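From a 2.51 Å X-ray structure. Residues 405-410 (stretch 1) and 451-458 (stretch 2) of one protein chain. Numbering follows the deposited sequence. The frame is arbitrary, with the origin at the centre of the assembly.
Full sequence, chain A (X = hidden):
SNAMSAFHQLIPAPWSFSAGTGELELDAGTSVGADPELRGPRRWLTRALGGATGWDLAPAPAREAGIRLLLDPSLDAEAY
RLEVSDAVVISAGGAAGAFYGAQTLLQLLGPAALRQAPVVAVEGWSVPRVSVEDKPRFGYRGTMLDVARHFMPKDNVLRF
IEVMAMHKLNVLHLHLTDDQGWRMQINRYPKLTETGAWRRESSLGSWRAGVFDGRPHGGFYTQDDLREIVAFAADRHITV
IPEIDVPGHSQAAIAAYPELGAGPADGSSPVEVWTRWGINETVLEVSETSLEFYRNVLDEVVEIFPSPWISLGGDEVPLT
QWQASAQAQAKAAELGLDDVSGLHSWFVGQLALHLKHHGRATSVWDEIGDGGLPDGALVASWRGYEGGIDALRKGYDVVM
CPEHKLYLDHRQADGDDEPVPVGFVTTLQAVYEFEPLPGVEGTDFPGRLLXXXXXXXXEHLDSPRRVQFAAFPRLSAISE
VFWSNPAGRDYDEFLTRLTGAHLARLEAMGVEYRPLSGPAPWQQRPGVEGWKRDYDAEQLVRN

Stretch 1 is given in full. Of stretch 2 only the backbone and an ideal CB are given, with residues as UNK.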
# COMPACT_ATOMS: atom_id res chain seq x y z
N LYS A 405 -15.67 19.73 14.93
CA LYS A 405 -16.53 19.05 13.96
C LYS A 405 -15.75 18.09 13.07
O LYS A 405 -16.04 16.90 13.01
CB LYS A 405 -17.26 20.07 13.09
CG LYS A 405 -18.22 20.99 13.84
CD LYS A 405 -19.25 20.20 14.61
CE LYS A 405 -20.33 21.11 15.16
NZ LYS A 405 -19.75 22.25 15.90
N LEU A 406 -14.82 18.66 12.31
CA LEU A 406 -14.10 18.00 11.23
C LEU A 406 -12.72 17.39 11.51
O LEU A 406 -11.97 17.13 10.56
CB LEU A 406 -14.09 18.90 9.99
CG LEU A 406 -15.49 19.19 9.46
CD1 LEU A 406 -15.43 19.84 8.10
CD2 LEU A 406 -16.30 17.91 9.40
N TYR A 407 -12.31 17.31 12.77
CA TYR A 407 -11.00 16.70 13.08
C TYR A 407 -11.13 15.20 13.31
O TYR A 407 -11.76 14.75 14.28
CB TYR A 407 -10.32 17.38 14.28
CG TYR A 407 -9.63 18.70 13.93
CD1 TYR A 407 -9.97 19.40 12.78
CD2 TYR A 407 -8.62 19.21 14.73
CE1 TYR A 407 -9.34 20.58 12.45
CE2 TYR A 407 -7.98 20.41 14.41
CZ TYR A 407 -8.35 21.08 13.26
OH TYR A 407 -7.73 22.27 12.92
N LEU A 408 -10.52 14.42 12.42
CA LEU A 408 -10.75 12.98 12.38
C LEU A 408 -9.80 12.17 13.25
O LEU A 408 -9.96 10.96 13.40
CB LEU A 408 -10.71 12.47 10.93
CG LEU A 408 -11.73 13.09 9.98
CD1 LEU A 408 -11.58 12.53 8.56
CD2 LEU A 408 -13.14 12.87 10.50
N ASP A 409 -8.80 12.82 13.82
CA ASP A 409 -7.98 12.18 14.84
C ASP A 409 -8.78 12.05 16.15
O ASP A 409 -8.38 11.32 17.06
CB ASP A 409 -6.65 12.92 15.06
CG ASP A 409 -6.84 14.41 15.37
OD1 ASP A 409 -6.17 14.91 16.31
OD2 ASP A 409 -7.63 15.11 14.68
N HIS A 410 -9.93 12.71 16.22
CA HIS A 410 -10.73 12.68 17.45
C HIS A 410 -11.57 11.42 17.54
O HIS A 410 -12.12 10.96 16.54
CB HIS A 410 -11.65 13.90 17.57
CG HIS A 410 -10.93 15.19 17.79
ND1 HIS A 410 -11.57 16.34 18.18
CD2 HIS A 410 -9.62 15.51 17.66
CE1 HIS A 410 -10.70 17.32 18.28
NE2 HIS A 410 -9.50 16.84 17.97
N UNK A 451 -15.31 26.29 0.46
CA UNK A 451 -15.70 24.95 0.85
C UNK A 451 -15.23 24.56 2.25
O UNK A 451 -15.06 25.41 3.14
CB UNK A 451 -15.16 23.95 -0.17
N UNK A 452 -15.07 23.26 2.44
CA UNK A 452 -14.70 22.70 3.73
C UNK A 452 -13.61 21.64 3.61
O UNK A 452 -13.25 21.22 2.51
CB UNK A 452 -15.93 22.10 4.41
N UNK A 453 -13.05 21.24 4.75
CA UNK A 453 -11.98 20.27 4.76
C UNK A 453 -11.96 19.46 6.06
O UNK A 453 -12.22 20.01 7.14
CB UNK A 453 -10.64 20.98 4.55
N UNK A 454 -11.66 18.18 5.97
CA UNK A 454 -11.49 17.35 7.16
C UNK A 454 -10.00 17.12 7.40
O UNK A 454 -9.25 16.86 6.46
CB UNK A 454 -12.23 16.02 7.01
N UNK A 455 -9.58 17.22 8.66
CA UNK A 455 -8.16 17.08 9.00
C UNK A 455 -7.88 15.80 9.79
O UNK A 455 -8.57 15.50 10.76
CB UNK A 455 -7.69 18.29 9.80
N UNK A 456 -6.87 15.06 9.36
CA UNK A 456 -6.43 13.88 10.08
C UNK A 456 -5.01 14.09 10.63
O UNK A 456 -4.02 13.97 9.90
CB UNK A 456 -6.48 12.65 9.17
N UNK A 457 -4.90 14.32 11.94
CA UNK A 457 -3.59 14.53 12.55
C UNK A 457 -3.07 13.19 13.00
O UNK A 457 -3.81 12.39 13.56
CB UNK A 457 -3.66 15.51 13.72
N UNK A 458 -1.80 12.93 12.70
CA UNK A 458 -1.22 11.59 12.79
C UNK A 458 -0.45 11.21 14.05
O UNK A 458 0.21 10.17 14.07
CB UNK A 458 -0.27 11.41 11.60

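The two segments run in nearly the same direction, 11° apart, and meet at a single beta bridge between Tyr-407 and position 455. Leu-406 O accepts a hydrogen bond from the backbone N of 455 (3.1 Å), and Leu-408 N donates one to the backbone O of 455 (2.8 Å). Since main-chain atoms make both bonds, they fix the register but leave the side chains to be judged by their surroundings.

At position 451, phi/psi of 157/-154° lies where a residue with a CB is strongly disfavoured, and stretch 1 offers nothing within reach. Glycine is the clear expectation, and Gly-451 is found.

Position 452 points its CB toward stretch 1, 4.4 Å from Leu-406 CD1. A small or medium apolar group would suit this approach. The residue is Ala-452, whose CB lies 4.3 Å from Leu-406 CD1, a modest apolar contact.

The CB of 453 points away, so stretch 1 hardly restricts the choice; extended backbone angles allow many residues. Gln-453 occupies it, its chain extended through chi1 and chi2 (both t), and its side chain hydrogen-bonds to the side chain at 455. Gln-453 O lies 3.4 Å from Leu-406 CD1.

At 454 the ideal CB already sits 3.7 Å from Leu-406 O and 3.9 Å from Leu-408 CD1. Alanine or another small apolar residue is plausible. Ala-454 places its methyl CB 3.9 Å from Leu-408 CD1, and its CA makes a CA-H...O contact with Leu-406 O (3.4 Å).

Position 455 directs its CB sideways, 3.9 Å from Tyr-407 CE1. Beside the tyrosine ring, either an apolar or an amide side chain is plausible. It is Asn-455: ND2 comes to 3.2 Å from Tyr-407 CE1, while Gln-453 NE2 donates to Asn-455 OD1 (2.7 Å).

The CB of 456 is 4.6 Å from Leu-408 CB, and strand-like angles favour a beta-branched or other aliphatic residue. Ile-456 meets this, with CG1 3.9 Å from Leu-408 CD1.

At 457 the CB lies sideways, 3.7 Å from Asp-409 OD1, with the Tyr-407 ring also nearby. A donor could answer the carboxylate, and an aromatic could pack on the ring. Trp-457 turns its edge to the Tyr-407 face, NE1 3.4 Å from Tyr-407 CE2 and planes at 60°. Asp-409 OD2 approaches the indole edge, 3.4 Å from Trp-457 CD1, without a hydrogen bond.

Position 458 points away and is weakly constrained; Ser-458 bonds through OG elsewhere in the structure.

Stretch 2 451-458: GAQANIWS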
# COMPACT_ATOMS: atom_id res chain seq x y z
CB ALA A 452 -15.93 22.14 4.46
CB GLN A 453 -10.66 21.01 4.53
CG GLN A 453 -9.40 20.27 4.83
CD GLN A 453 -8.20 21.19 4.66
OE1 GLN A 453 -8.01 21.77 3.59
NE2 GLN A 453 -7.41 21.34 5.72
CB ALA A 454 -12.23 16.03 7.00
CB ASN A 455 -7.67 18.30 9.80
CG ASN A 455 -7.77 19.59 9.01
OD1 ASN A 455 -7.84 19.57 7.78
ND2 ASN A 455 -7.77 20.72 9.70
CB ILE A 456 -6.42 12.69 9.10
CG1 ILE A 456 -7.73 12.67 8.30
CG2 ILE A 456 -6.18 11.37 9.82
CD1 ILE A 456 -7.70 11.75 7.10
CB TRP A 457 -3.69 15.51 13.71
CG TRP A 457 -4.19 16.85 13.26
CD1 TRP A 457 -5.46 17.32 13.37
CD2 TRP A 457 -3.44 17.86 12.57
NE1 TRP A 457 -5.55 18.56 12.81
CE2 TRP A 457 -4.32 18.92 12.32
CE3 TRP A 457 -2.11 17.97 12.16
CZ2 TRP A 457 -3.92 20.09 11.67
CZ3 TRP A 457 -1.71 19.12 11.52
CH2 TRP A 457 -2.61 20.17 11.28
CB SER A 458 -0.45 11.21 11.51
OG SER A 458 0.76 11.93 11.40
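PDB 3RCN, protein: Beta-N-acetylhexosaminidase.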